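Local coordinates for protein arginyl-trna synthetase (Thermus thermophilus, PDB 1IQ0) that probably catalyses the ATP-dependent attachment of L-arginine to tRNA(Arg), as a monomeric class I aminoacyl-tRNA synthetase, at residues Glu410-Arg415 with Phe457-Ala462; Ile442-Val447 with Leu584-Pro589; Pro471-Ala476 with Tyr531-Ala536; Asp354-His359 with Tyr385-Leu390. All coordinates share one frame; numbering follows the deposited sequence.

Contact 1: residues Glu410-Arg415 with Phe457-Ala462; sequences EEATRR and FRYQEA
Glu411 and Arg415, one turn apart on helix 405-423, both cross the side chain of Tyr459 at about a right angle, but they meet different parts of it. The aliphatic half of Glu411 lies over one face of the ring: CG stands 3.7 Å from the centroid of the Tyr459 ring and 22° off its normal, a CH-pi contact displaced toward the rim. CG is anti to the backbone N of Glu411 (chi1 177°), which brings it over the tyrosine, while the carboxylate beyond is turned nearly perpendicular to the ring. Arg415 instead sets its guanidinium only 18° from the ring plane, yet what lies over its face is CB of Tyr459, 3.7 Å from Arg415 CZ. Tyr459 begins the short helix that follows edge strand 455-457 of the mixed sheet in the class I catalytic domain, with Arg458 as N-cap. Ala412, next to Glu411, offers only a methyl, CB being 4.1 Å from Tyr459 CD2, and so leaves room for the broad ring. An alanine in place of Tyr459 removes the ring and would probably leave Glu411 CG without its aromatic partner and a gap beside Ala412. Glutamate suits its site because its two oxygens serve two arginines: OE2 accepts from Arg415 NE at 2.9 Å, on the anti side, and OE1 pairs with Arg414 NH1 at 2.8 Å.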
loop_
_atom_site.group_PDB
_atom_site.type_symbol
_atom_site.label_atom_id
_atom_site.label_comp_id
_atom_site.label_asym_id
_atom_site.label_seq_id
_atom_site.Cartn_x
_atom_site.Cartn_y
_atom_site.Cartn_z
ATOM N N GLU A 410 19.709 -8.750 5.010
ATOM C CA GLU A 410 20.823 -9.107 5.882
ATOM C C GLU A 410 21.800 -7.959 6.092
ATOM O O GLU A 410 22.248 -7.725 7.206
ATOM C CB GLU A 410 21.577 -10.324 5.338
ATOM C CG GLU A 410 22.360 -10.073 4.060
ATOM C CD GLU A 410 23.363 -11.179 3.768
ATOM O OE1 GLU A 410 24.018 -11.124 2.706
ATOM O OE2 GLU A 410 23.500 -12.100 4.604
ATOM N N GLU A 411 22.133 -7.249 5.020
ATOM C CA GLU A 411 23.062 -6.134 5.107
ATOM C C GLU A 411 22.472 -4.982 5.924
ATOM O O GLU A 411 23.192 -4.316 6.665
ATOM C CB GLU A 411 23.433 -5.658 3.700
ATOM C CG GLU A 411 24.365 -4.438 3.645
ATOM C CD GLU A 411 25.669 -4.635 4.414
ATOM O OE1 GLU A 411 26.045 -5.796 4.672
ATOM O OE2 GLU A 411 26.324 -3.623 4.750
ATOM N N ALA A 412 21.167 -4.747 5.792
ATOM C CA ALA A 412 20.513 -3.684 6.550
ATOM C C ALA A 412 20.432 -4.085 8.018
ATOM O O ALA A 412 20.566 -3.245 8.912
ATOM C CB ALA A 412 19.117 -3.424 6.004
ATOM N N THR A 413 20.216 -5.374 8.263
ATOM C CA THR A 413 20.126 -5.893 9.622
ATOM C C THR A 413 21.512 -5.845 10.266
ATOM O O THR A 413 21.641 -5.665 11.474
ATOM C CB THR A 413 19.624 -7.349 9.625
ATOM O OG1 THR A 413 18.305 -7.399 9.067
ATOM C CG2 THR A 413 19.597 -7.911 11.048
ATOM N N ARG A 414 22.539 -6.009 9.441
ATOM C CA ARG A 414 23.925 -5.979 9.890
ATOM C C ARG A 414 24.223 -4.594 10.442
ATOM O O ARG A 414 24.687 -4.443 11.573
ATOM C CB ARG A 414 24.855 -6.245 8.706
ATOM C CG ARG A 414 26.324 -6.398 9.053
ATOM C CD ARG A 414 26.643 -7.849 9.353
ATOM N NE ARG A 414 26.086 -8.746 8.339
ATOM C CZ ARG A 414 26.287 -8.622 7.029
ATOM N NH1 ARG A 414 27.036 -7.633 6.555
ATOM N NH2 ARG A 414 25.734 -9.486 6.187
ATOM N N ARG A 415 23.954 -3.581 9.624
ATOM C CA ARG A 415 24.204 -2.203 10.011
ATOM C C ARG A 415 23.337 -1.762 11.188
ATOM O O ARG A 415 23.799 -1.025 12.059
ATOM C CB ARG A 415 23.988 -1.277 8.816
ATOM C CG ARG A 415 24.790 -1.676 7.589
ATOM C CD ARG A 415 24.898 -0.526 6.608
ATOM N NE ARG A 415 25.586 -0.910 5.379
ATOM C CZ ARG A 415 26.213 -0.052 4.579
ATOM N NH1 ARG A 415 26.245 1.238 4.884
ATOM N NH2 ARG A 415 26.804 -0.478 3.467
ATOM N N PHE A 457 17.578 3.419 -2.901
ATOM C CA PHE A 457 17.767 2.930 -1.540
ATOM C C PHE A 457 19.237 2.862 -1.141
ATOM O O PHE A 457 19.997 2.055 -1.681
ATOM C CB PHE A 457 17.148 1.541 -1.373
ATOM C CG PHE A 457 17.208 1.023 0.041
ATOM C CD1 PHE A 457 16.255 1.418 0.982
ATOM C CD2 PHE A 457 18.242 0.187 0.448
ATOM C CE1 PHE A 457 16.334 0.989 2.313
ATOM C CE2 PHE A 457 18.334 -0.248 1.774
ATOM C CZ PHE A 457 17.372 0.159 2.712
ATOM N N ARG A 458 19.635 3.708 -0.192
ATOM C CA ARG A 458 21.019 3.716 0.287
ATOM C C ARG A 458 20.971 3.364 1.771
ATOM O O ARG A 458 20.313 4.041 2.553
ATOM C CB ARG A 458 21.646 5.095 0.061
ATOM C CG ARG A 458 21.412 5.629 -1.352
ATOM C CD ARG A 458 22.012 7.014 -1.552
ATOM N NE ARG A 458 23.418 6.955 -1.935
ATOM C CZ ARG A 458 23.848 6.682 -3.165
ATOM N NH1 ARG A 458 22.979 6.446 -4.139
ATOM N NH2 ARG A 458 25.149 6.637 -3.418
ATOM N N TYR A 459 21.654 2.287 2.146
ATOM C CA TYR A 459 21.653 1.811 3.524
ATOM C C TYR A 459 21.779 2.845 4.638
ATOM O O TYR A 459 20.855 3.013 5.434
ATOM C CB TYR A 459 22.738 0.749 3.719
ATOM C CG TYR A 459 22.511 -0.522 2.932
ATOM C CD1 TYR A 459 23.167 -0.745 1.720
ATOM C CD2 TYR A 459 21.640 -1.503 3.400
ATOM C CE1 TYR A 459 22.961 -1.922 0.995
ATOM C CE2 TYR A 459 21.427 -2.677 2.688
ATOM C CZ TYR A 459 22.089 -2.883 1.490
ATOM O OH TYR A 459 21.895 -4.052 0.804
ATOM N N GLN A 460 22.916 3.530 4.704
ATOM C CA GLN A 460 23.152 4.513 5.763
ATOM C C GLN A 460 22.068 5.580 5.842
ATOM O O GLN A 460 21.555 5.883 6.915
ATOM C CB GLN A 460 24.524 5.175 5.581
ATOM C CG GLN A 460 24.916 6.092 6.736
ATOM C CD GLN A 460 26.379 6.510 6.697
ATOM O OE1 GLN A 460 27.280 5.669 6.756
ATOM N NE2 GLN A 460 26.621 7.813 6.603
ATOM N N GLU A 461 21.727 6.142 4.694
ATOM C CA GLU A 461 20.701 7.169 4.605
ATOM C C GLU A 461 19.344 6.661 5.123
ATOM O O GLU A 461 18.680 7.337 5.909
ATOM C CB GLU A 461 20.588 7.610 3.146
ATOM C CG GLU A 461 19.540 8.656 2.852
ATOM C CD GLU A 461 19.489 8.995 1.376
ATOM O OE1 GLU A 461 19.250 8.077 0.566
ATOM O OE2 GLU A 461 19.694 10.173 1.023
ATOM N N ALA A 462 18.951 5.460 4.696
ATOM C CA ALA A 462 17.667 4.869 5.092
ATOM C C ALA A 462 17.625 4.443 6.550
ATOM O O ALA A 462 16.566 4.469 7.182
ATOM C CB ALA A 462 17.351 3.664 4.201
#

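Contact 2: residues Ile442-Val447 with Leu584-Pro589; sequences IRFSMV and LGIPAP
Arg443 meets Leu584 with a guanidinium gripped from outside the two segments, where NH2 forms a salt bridge with Asp130 and NE makes a weak hydrogen bond to the carbonyl of Leu230. Leu584 O lies over one face of the group, 2.7 Å from Arg443 NH1, a close approach and not a hydrogen bond. Leu584 comes just before Gly585, the C-prime residue of the Schellman motif that ends helix 562-583. Glycine suits this turn twice over, since its phi is positive (69°) and a CB would run into Arg443 NH2. The positive group beside a helix C-terminus is probably favourable to the helix dipole. In this way helix 430-448 of the catalytic region meets the end of the DALR anticodon-binding region. Arginine reaches its site through a chain bent at chi2 and chi3, while its CB packs 3.6 Å from Ile586 CG1. An alanine here would keep that CB contact, but would probably leave Asp130 without its mate and a gap over the Leu584 carbonyl. Beside the arginine the contact is apolar. CD1 of Ile586 reaches the edge of the Phe444 ring, in its plane, and stands 3.7 Å from Phe444 CB. Leu584 CD1 touches both Phe444 and Val447, 4.1 Å from Phe444 CD1 and 4.3 Å from Val447 CG1.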
loop_
_atom_site.group_PDB
_atom_site.type_symbol
_atom_site.label_atom_id
_atom_site.label_comp_id
_atom_site.label_asym_id
_atom_site.label_seq_id
_atom_site.Cartn_x
_atom_site.Cartn_y
_atom_site.Cartn_z
ATOM N N ILE A 442 13.589 -0.275 5.676
ATOM C CA ILE A 442 13.182 -0.786 4.372
ATOM C C ILE A 442 11.714 -0.501 4.032
ATOM O O ILE A 442 11.421 0.091 2.985
ATOM C CB ILE A 442 13.474 -2.310 4.291
ATOM C CG1 ILE A 442 14.990 -2.523 4.347
ATOM C CG2 ILE A 442 12.878 -2.904 3.006
ATOM C CD1 ILE A 442 15.415 -3.969 4.470
ATOM N N ARG A 443 10.794 -0.897 4.907
ATOM C CA ARG A 443 9.370 -0.658 4.654
ATOM C C ARG A 443 9.035 0.819 4.511
ATOM O O ARG A 443 8.205 1.194 3.674
ATOM C CB ARG A 443 8.506 -1.267 5.762
ATOM C CG ARG A 443 8.478 -2.782 5.760
ATOM C CD ARG A 443 7.979 -3.341 4.433
ATOM N NE ARG A 443 6.548 -3.645 4.416
ATOM C CZ ARG A 443 5.583 -2.753 4.255
ATOM N NH1 ARG A 443 5.874 -1.456 4.094
ATOM N NH2 ARG A 443 4.322 -3.157 4.239
ATOM N N PHE A 444 9.676 1.671 5.306
ATOM C CA PHE A 444 9.393 3.105 5.216
ATOM C C PHE A 444 9.961 3.707 3.939
ATOM O O PHE A 444 9.314 4.520 3.286
ATOM C CB PHE A 444 9.959 3.869 6.421
ATOM C CG PHE A 444 9.388 5.253 6.561
ATOM C CD1 PHE A 444 8.158 5.450 7.176
ATOM C CD2 PHE A 444 10.042 6.352 6.012
ATOM C CE1 PHE A 444 7.581 6.720 7.241
ATOM C CE2 PHE A 444 9.477 7.623 6.068
ATOM C CZ PHE A 444 8.244 7.806 6.683
ATOM N N SER A 445 11.182 3.323 3.589
ATOM C CA SER A 445 11.809 3.830 2.369
ATOM C C SER A 445 10.973 3.479 1.126
ATOM O O SER A 445 10.736 4.315 0.258
ATOM C CB SER A 445 13.210 3.233 2.220
ATOM O OG SER A 445 13.762 3.546 0.950
ATOM N N MET A 446 10.531 2.233 1.047
ATOM C CA MET A 446 9.740 1.770 -0.093
ATOM C C MET A 446 8.394 2.461 -0.276
ATOM O O MET A 446 7.823 2.439 -1.369
ATOM C CB MET A 446 9.518 0.260 0.018
ATOM C CG MET A 446 10.780 -0.571 -0.204
ATOM S SD MET A 446 11.490 -0.201 -1.833
ATOM C CE MET A 446 12.780 0.993 -1.362
ATOM N N VAL A 447 7.890 3.109 0.769
ATOM C CA VAL A 447 6.584 3.737 0.647
ATOM C C VAL A 447 6.478 5.251 0.891
ATOM O O VAL A 447 5.432 5.848 0.636
ATOM C CB VAL A 447 5.573 2.976 1.559
ATOM C CG1 VAL A 447 5.709 3.430 3.017
ATOM C CG2 VAL A 447 4.182 3.170 1.047
ATOM N N LEU A 584 1.975 0.632 7.903
ATOM C CA LEU A 584 3.001 0.615 6.865
ATOM C C LEU A 584 3.864 -0.630 7.092
ATOM O O LEU A 584 4.957 -0.758 6.545
ATOM C CB LEU A 584 3.870 1.876 6.947
ATOM C CG LEU A 584 3.160 3.242 6.905
ATOM C CD1 LEU A 584 4.226 4.333 6.924
ATOM C CD2 LEU A 584 2.282 3.384 5.655
ATOM N N GLY A 585 3.357 -1.539 7.919
ATOM C CA GLY A 585 4.070 -2.774 8.205
ATOM C C GLY A 585 5.338 -2.601 9.024
ATOM O O GLY A 585 6.205 -3.472 9.027
ATOM N N ILE A 586 5.441 -1.485 9.737
ATOM C CA ILE A 586 6.626 -1.204 10.532
ATOM C C ILE A 586 6.402 -1.398 12.035
ATOM O O ILE A 586 5.459 -0.860 12.606
ATOM C CB ILE A 586 7.103 0.242 10.263
ATOM C CG1 ILE A 586 7.425 0.398 8.772
ATOM C CG2 ILE A 586 8.317 0.572 11.128
ATOM C CD1 ILE A 586 7.597 1.823 8.320
ATOM N N PRO A 587 7.259 -2.196 12.691
ATOM C CA PRO A 587 7.101 -2.413 14.131
ATOM C C PRO A 587 7.521 -1.163 14.922
ATOM O O PRO A 587 8.277 -0.328 14.424
ATOM C CB PRO A 587 7.993 -3.623 14.394
ATOM C CG PRO A 587 9.070 -3.475 13.360
ATOM C CD PRO A 587 8.293 -3.084 12.134
ATOM N N ALA A 588 7.016 -1.036 16.147
ATOM C CA ALA A 588 7.316 0.125 16.982
ATOM C C ALA A 588 8.071 -0.243 18.252
ATOM O O ALA A 588 7.465 -0.496 19.286
ATOM C CB ALA A 588 6.025 0.841 17.343
ATOM N N PRO A 589 9.412 -0.264 18.186
ATOM C CA PRO A 589 10.277 -0.598 19.324
ATOM C C PRO A 589 10.011 0.314 20.520
ATOM O O PRO A 589 9.936 1.533 20.367
ATOM C CB PRO A 589 11.684 -0.395 18.762
ATOM C CG PRO A 589 11.513 -0.622 17.296
ATOM C CD PRO A 589 10.221 0.081 17.003
#

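Contact 3: residues Pro471-Ala476 with Tyr531-Ala536; sequences PYVQYA and YLLDLA
Tyr472 lays its ring obliquely against the methyl of Ala536, with CE2 3.6 Å from Ala536 CB. The pair belongs to the helical DALR anticodon-binding domain, in which helices 470-487 and 525-544 cross at 46° with their local axes 9.4 Å apart. Tyrosine fits this place because it has both a flat apolar flank and a polar tip. Its CG is anti to the backbone N (chi1 176°), a rotamer that starts the ring toward the other helix, and the hydroxyl finds its hydrogen-bond partner in Asn540, farther along helix 525-544. Leu533 reaches the same ring with one methyl, CD2 lying 4.0 Å from Tyr472 CD2 as the two side chains cross obliquely. Val473 divides its two branches between neighbours. CG1, anti to the backbone N, stands 4.3 Å from Leu532 CB, whereas CG2, anti to the carbonyl carbon, comes 4.1 Å from Leu533 CD2. Beta-branching thus lets one short residue touch two leucines with separate methyls, and Val473 also touches Leu581 of helix 562-583. Besides Tyr472 and Val473, Leu533 touches Phe444 of helix 430-448. Where the backbones come nearest, Val473 CA to Ala536 CA at 5.6 Å, the single methyl of Ala536 suits the close approach. One turn after Tyr472, Ala476 turns its methyl to the same alanine, CB standing 3.9 Å from Ala536 CB.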
loop_
_atom_site.group_PDB
_atom_site.type_symbol
_atom_site.label_atom_id
_atom_site.label_comp_id
_atom_site.label_asym_id
_atom_site.label_seq_id
_atom_site.Cartn_x
_atom_site.Cartn_y
_atom_site.Cartn_z
ATOM N N PRO A 471 13.382 4.519 10.928
ATOM C CA PRO A 471 13.993 4.532 12.265
ATOM C C PRO A 471 13.749 5.862 12.997
ATOM O O PRO A 471 13.599 5.882 14.215
ATOM C CB PRO A 471 15.467 4.281 11.965
ATOM C CG PRO A 471 15.392 3.350 10.774
ATOM C CD PRO A 471 14.340 4.036 9.916
ATOM N N TYR A 472 13.706 6.962 12.246
ATOM C CA TYR A 472 13.440 8.287 12.817
ATOM C C TYR A 472 12.084 8.259 13.518
ATOM O O TYR A 472 11.972 8.640 14.683
ATOM C CB TYR A 472 13.417 9.353 11.716
ATOM C CG TYR A 472 13.049 10.755 12.178
ATOM C CD1 TYR A 472 13.951 11.540 12.908
ATOM C CD2 TYR A 472 11.809 11.306 11.862
ATOM C CE1 TYR A 472 13.620 12.833 13.303
ATOM C CE2 TYR A 472 11.468 12.590 12.249
ATOM C CZ TYR A 472 12.373 13.352 12.968
ATOM O OH TYR A 472 12.025 14.635 13.336
ATOM N N VAL A 473 11.057 7.798 12.807
ATOM C CA VAL A 473 9.718 7.724 13.382
ATOM C C VAL A 473 9.687 6.713 14.529
ATOM O O VAL A 473 9.036 6.944 15.556
ATOM C CB VAL A 473 8.665 7.321 12.321
ATOM C CG1 VAL A 473 7.268 7.327 12.939
ATOM C CG2 VAL A 473 8.735 8.277 11.127
ATOM N N GLN A 474 10.390 5.593 14.365
ATOM C CA GLN A 474 10.421 4.584 15.420
ATOM C C GLN A 474 11.041 5.167 16.694
ATOM O O GLN A 474 10.557 4.921 17.798
ATOM C CB GLN A 474 11.223 3.355 14.975
ATOM C CG GLN A 474 10.581 2.512 13.865
ATOM C CD GLN A 474 11.447 1.317 13.481
ATOM O OE1 GLN A 474 12.637 1.466 13.201
ATOM N NE2 GLN A 474 10.854 0.128 13.468
ATOM N N TYR A 475 12.103 5.952 16.534
ATOM C CA TYR A 475 12.783 6.554 17.678
ATOM C C TYR A 475 11.869 7.529 18.429
ATOM O O TYR A 475 11.885 7.587 19.657
ATOM C CB TYR A 475 14.050 7.284 17.222
ATOM C CG TYR A 475 14.908 7.737 18.378
ATOM C CD1 TYR A 475 15.588 6.810 19.171
ATOM C CD2 TYR A 475 15.005 9.088 18.713
ATOM C CE1 TYR A 475 16.343 7.215 20.268
ATOM C CE2 TYR A 475 15.756 9.505 19.812
ATOM C CZ TYR A 475 16.421 8.563 20.584
ATOM O OH TYR A 475 17.158 8.968 21.675
ATOM N N ALA A 476 11.077 8.294 17.689
ATOM C CA ALA A 476 10.149 9.235 18.303
ATOM C C ALA A 476 9.136 8.445 19.133
ATOM O O ALA A 476 8.734 8.877 20.213
ATOM C CB ALA A 476 9.434 10.056 17.221
ATOM N N TYR A 531 2.829 12.031 6.713
ATOM C CA TYR A 531 2.207 12.526 7.935
ATOM C C TYR A 531 3.010 12.084 9.160
ATOM O O TYR A 531 3.175 12.846 10.115
ATOM C CB TYR A 531 0.777 11.999 8.098
ATOM C CG TYR A 531 0.227 12.281 9.481
ATOM C CD1 TYR A 531 -0.150 13.576 9.853
ATOM C CD2 TYR A 531 0.152 11.274 10.447
ATOM C CE1 TYR A 531 -0.587 13.861 11.158
ATOM C CE2 TYR A 531 -0.282 11.550 11.757
ATOM C CZ TYR A 531 -0.647 12.849 12.100
ATOM O OH TYR A 531 -1.069 13.140 13.383
ATOM N N LEU A 532 3.493 10.846 9.135
ATOM C CA LEU A 532 4.255 10.317 10.260
ATOM C C LEU A 532 5.577 11.053 10.446
ATOM O O LEU A 532 6.026 11.244 11.572
ATOM C CB LEU A 532 4.492 8.816 10.086
ATOM C CG LEU A 532 3.226 7.950 10.156
ATOM C CD1 LEU A 532 3.612 6.480 10.021
ATOM C CD2 LEU A 532 2.497 8.185 11.478
ATOM N N LEU A 533 6.199 11.462 9.344
ATOM C CA LEU A 533 7.446 12.212 9.421
ATOM C C LEU A 533 7.140 13.550 10.086
ATOM O O LEU A 533 7.858 13.981 10.991
ATOM C CB LEU A 533 8.026 12.456 8.023
ATOM C CG LEU A 533 8.787 11.287 7.391
ATOM C CD1 LEU A 533 9.255 11.657 5.988
ATOM C CD2 LEU A 533 9.985 10.942 8.266
ATOM N N ASP A 534 6.067 14.200 9.635
ATOM C CA ASP A 534 5.668 15.484 10.193
ATOM C C ASP A 534 5.315 15.387 11.680
ATOM O O ASP A 534 5.679 16.259 12.465
ATOM C CB ASP A 534 4.472 16.057 9.427
ATOM C CG ASP A 534 4.797 16.368 7.971
ATOM O OD1 ASP A 534 5.980 16.611 7.657
ATOM O OD2 ASP A 534 3.868 16.394 7.141
ATOM N N LEU A 535 4.603 14.332 12.065
ATOM C CA LEU A 535 4.215 14.175 13.457
ATOM C C LEU A 535 5.442 13.906 14.325
ATOM O O LEU A 535 5.557 14.436 15.431
ATOM C CB LEU A 535 3.205 13.039 13.617
ATOM C CG LEU A 535 2.659 12.892 15.046
ATOM C CD1 LEU A 535 1.950 14.196 15.481
ATOM C CD2 LEU A 535 1.699 11.719 15.103
ATOM N N ALA A 536 6.357 13.087 13.819
ATOM C CA ALA A 536 7.566 12.775 14.559
ATOM C C ALA A 536 8.401 14.044 14.713
ATOM O O ALA A 536 9.037 14.255 15.749
ATOM C CB ALA A 536 8.359 11.692 13.843
#

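Contact 4: residues Asp354-His359 with Tyr385-Leu390; sequences DVRQSH and YETVLL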
loop_
_atom_site.group_PDB
_atom_site.type_symbol
_atom_site.label_atom_id
_atom_site.label_comp_id
_atom_site.label_asym_id
_atom_site.label_seq_id
_atom_site.Cartn_x
_atom_site.Cartn_y
_atom_site.Cartn_z
ATOM N N ASP A 354 4.541 -2.939 -11.675
ATOM C CA ASP A 354 5.696 -2.210 -12.177
ATOM C C ASP A 354 5.173 -1.379 -13.347
ATOM O O ASP A 354 4.407 -1.882 -14.167
ATOM C CB ASP A 354 6.745 -3.226 -12.654
ATOM C CG ASP A 354 7.874 -2.592 -13.442
ATOM O OD1 ASP A 354 8.773 -3.342 -13.877
ATOM O OD2 ASP A 354 7.869 -1.358 -13.633
ATOM N N VAL A 355 5.564 -0.110 -13.417
ATOM C CA VAL A 355 5.108 0.758 -14.503
ATOM C C VAL A 355 5.429 0.208 -15.895
ATOM O O VAL A 355 4.648 0.385 -16.833
ATOM C CB VAL A 355 5.712 2.177 -14.391
ATOM C CG1 VAL A 355 4.949 2.991 -13.370
ATOM C CG2 VAL A 355 7.173 2.084 -14.004
ATOM N N ARG A 356 6.577 -0.449 -16.033
ATOM C CA ARG A 356 6.976 -1.020 -17.317
ATOM C C ARG A 356 6.151 -2.257 -17.655
ATOM O O ARG A 356 5.313 -2.225 -18.557
ATOM C CB ARG A 356 8.466 -1.378 -17.307
ATOM C CG ARG A 356 9.380 -0.246 -17.760
ATOM C CD ARG A 356 9.345 0.934 -16.806
ATOM N NE ARG A 356 9.948 2.125 -17.399
ATOM C CZ ARG A 356 10.121 3.276 -16.755
ATOM N NH1 ARG A 356 9.743 3.395 -15.492
ATOM N NH2 ARG A 356 10.664 4.311 -17.381
ATOM N N GLN A 357 6.396 -3.346 -16.932
ATOM C CA GLN A 357 5.673 -4.595 -17.146
ATOM C C GLN A 357 4.218 -4.440 -16.712
ATOM O O GLN A 357 3.781 -5.071 -15.750
ATOM C CB GLN A 357 6.327 -5.728 -16.347
ATOM C CG GLN A 357 7.754 -6.058 -16.762
ATOM C CD GLN A 357 7.833 -6.698 -18.136
ATOM O OE1 GLN A 357 7.439 -6.100 -19.138
ATOM N NE2 GLN A 357 8.344 -7.922 -18.188
ATOM N N SER A 358 3.472 -3.604 -17.427
ATOM C CA SER A 358 2.071 -3.361 -17.100
ATOM C C SER A 358 1.174 -3.313 -18.332
ATOM O O SER A 358 1.623 -2.986 -19.431
ATOM C CB SER A 358 1.940 -2.046 -16.327
ATOM O OG SER A 358 0.583 -1.750 -16.043
ATOM N N HIS A 359 -0.099 -3.643 -18.132
ATOM C CA HIS A 359 -1.086 -3.631 -19.206
ATOM C C HIS A 359 -2.022 -2.444 -18.983
ATOM O O HIS A 359 -2.298 -2.066 -17.843
ATOM C CB HIS A 359 -1.895 -4.932 -19.206
ATOM C CG HIS A 359 -1.056 -6.171 -19.284
ATOM N ND1 HIS A 359 -0.172 -6.536 -18.293
ATOM C CD2 HIS A 359 -0.979 -7.136 -20.230
ATOM C CE1 HIS A 359 0.414 -7.673 -18.624
ATOM N NE2 HIS A 359 -0.059 -8.059 -19.795
ATOM N N TYR A 385 4.224 1.584 -9.957
ATOM C CA TYR A 385 5.356 2.172 -9.259
ATOM C C TYR A 385 6.620 2.206 -10.106
ATOM O O TYR A 385 6.800 1.392 -11.010
ATOM C CB TYR A 385 5.614 1.391 -7.973
ATOM C CG TYR A 385 5.881 -0.070 -8.222
ATOM C CD1 TYR A 385 7.166 -0.523 -8.526
ATOM C CD2 TYR A 385 4.840 -1.008 -8.173
ATOM C CE1 TYR A 385 7.408 -1.874 -8.771
ATOM C CE2 TYR A 385 5.074 -2.356 -8.416
ATOM C CZ TYR A 385 6.357 -2.782 -8.711
ATOM O OH TYR A 385 6.597 -4.120 -8.919
ATOM N N GLU A 386 7.490 3.163 -9.803
ATOM C CA GLU A 386 8.751 3.313 -10.516
ATOM C C GLU A 386 9.838 2.385 -9.983
ATOM O O GLU A 386 9.665 1.701 -8.973
ATOM C CB GLU A 386 9.243 4.758 -10.433
ATOM C CG GLU A 386 8.903 5.608 -11.642
ATOM C CD GLU A 386 9.400 4.999 -12.946
ATOM O OE1 GLU A 386 10.329 4.163 -12.912
ATOM O OE2 GLU A 386 8.862 5.372 -14.010
ATOM N N THR A 387 10.968 2.394 -10.679
ATOM C CA THR A 387 12.127 1.569 -10.359
ATOM C C THR A 387 12.774 1.941 -9.029
ATOM O O THR A 387 12.662 3.074 -8.560
ATOM C CB THR A 387 13.208 1.713 -11.452
ATOM O OG1 THR A 387 12.605 1.578 -12.743
ATOM C CG2 THR A 387 14.283 0.652 -11.291
ATOM N N VAL A 388 13.461 0.968 -8.442
ATOM C CA VAL A 388 14.171 1.161 -7.194
ATOM C C VAL A 388 15.643 0.847 -7.432
ATOM O O VAL A 388 15.988 -0.243 -7.893
ATOM C CB VAL A 388 13.653 0.229 -6.077
ATOM C CG1 VAL A 388 14.539 0.374 -4.838
ATOM C CG2 VAL A 388 12.217 0.574 -5.734
ATOM N N LEU A 389 16.504 1.813 -7.130
ATOM C CA LEU A 389 17.943 1.638 -7.292
ATOM C C LEU A 389 18.543 1.254 -5.944
ATOM O O LEU A 389 17.979 1.571 -4.894
ATOM C CB LEU A 389 18.588 2.944 -7.777
ATOM C CG LEU A 389 18.038 3.576 -9.056
ATOM C CD1 LEU A 389 18.733 4.903 -9.324
ATOM C CD2 LEU A 389 18.250 2.623 -10.216
ATOM N N LEU A 390 19.676 0.562 -5.974
ATOM C CA LEU A 390 20.369 0.174 -4.749
ATOM C C LEU A 390 21.730 0.872 -4.785
ATOM O O LEU A 390 22.591 0.534 -5.601
ATOM C CB LEU A 390 20.558 -1.343 -4.673
ATOM C CG LEU A 390 21.300 -1.829 -3.415
ATOM C CD1 LEU A 390 20.527 -1.418 -2.164
ATOM C CD2 LEU A 390 21.460 -3.341 -3.459
#
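Arg356 meets Glu386 in a salt bridge carried by a single nitrogen, NH1, which lies 2.6 Å from Glu386 OE2 on its syn side. The same NH1 makes a weak bond to OE1, and the guanidinium and carboxylate planes stand 69° apart, so this is not the flat two-nitrogen pairing. Nearby, Val355 N donates to Tyr385 O at 3.1 Å, next to the parallel bridge of Asp354 with Tyr385, at the end of strand 348-354 and beside strand 380-390 in the catalytic domain's sheet. The ring of Tyr385 comes back over the neighbouring strand: CG lies between its backbone N and carbonyl carbon (chi1 58°), and Asp354 CA sits over the ring face, 3.8 Å from the centroid. A second shell fixes these groups. Asp354 OD2 accepts from Arg356 N at 2.9 Å in an Asx turn, a task to which a short acid is suited. Thr387 N holds Glu386 OE1, also at 2.9 Å, while Tyr385 OH bonds to Asn125 on helix 120-138. Because both bonds from Arg356 NH1 are bent, the attraction between Arg356 and Glu386 is probably more electrostatic than directional, with Thr387 N helping to fix the carboxylate.

Contacts 1, 2 and 3 form a continuous packed region. The centres of contacts 1 and 2 are about 13 Å apart, joined by Phe457, whose CZ lies 3.9 Å from Ile442 CG1. Contacts 2 and 3, about 11 Å apart between centres, share a probable hydrogen bond from Gln474 NE2 to Pro587 O at 2.8 Å, while Phe444 CZ, 3.6 Å from Leu533 CG, links the catalytic to the anticodon-binding region. Contact 4 continues into contact 1 through the sheet, where Phe457 N probably bonds to Leu389 O at 2.7 Å, and touches contact 2 at Met446 CE, 3.9 Å from Val388 CG1. Contacts 2 and 4 both reach helix 120-138, which begins within the predicted HIGH motif of the class I active site.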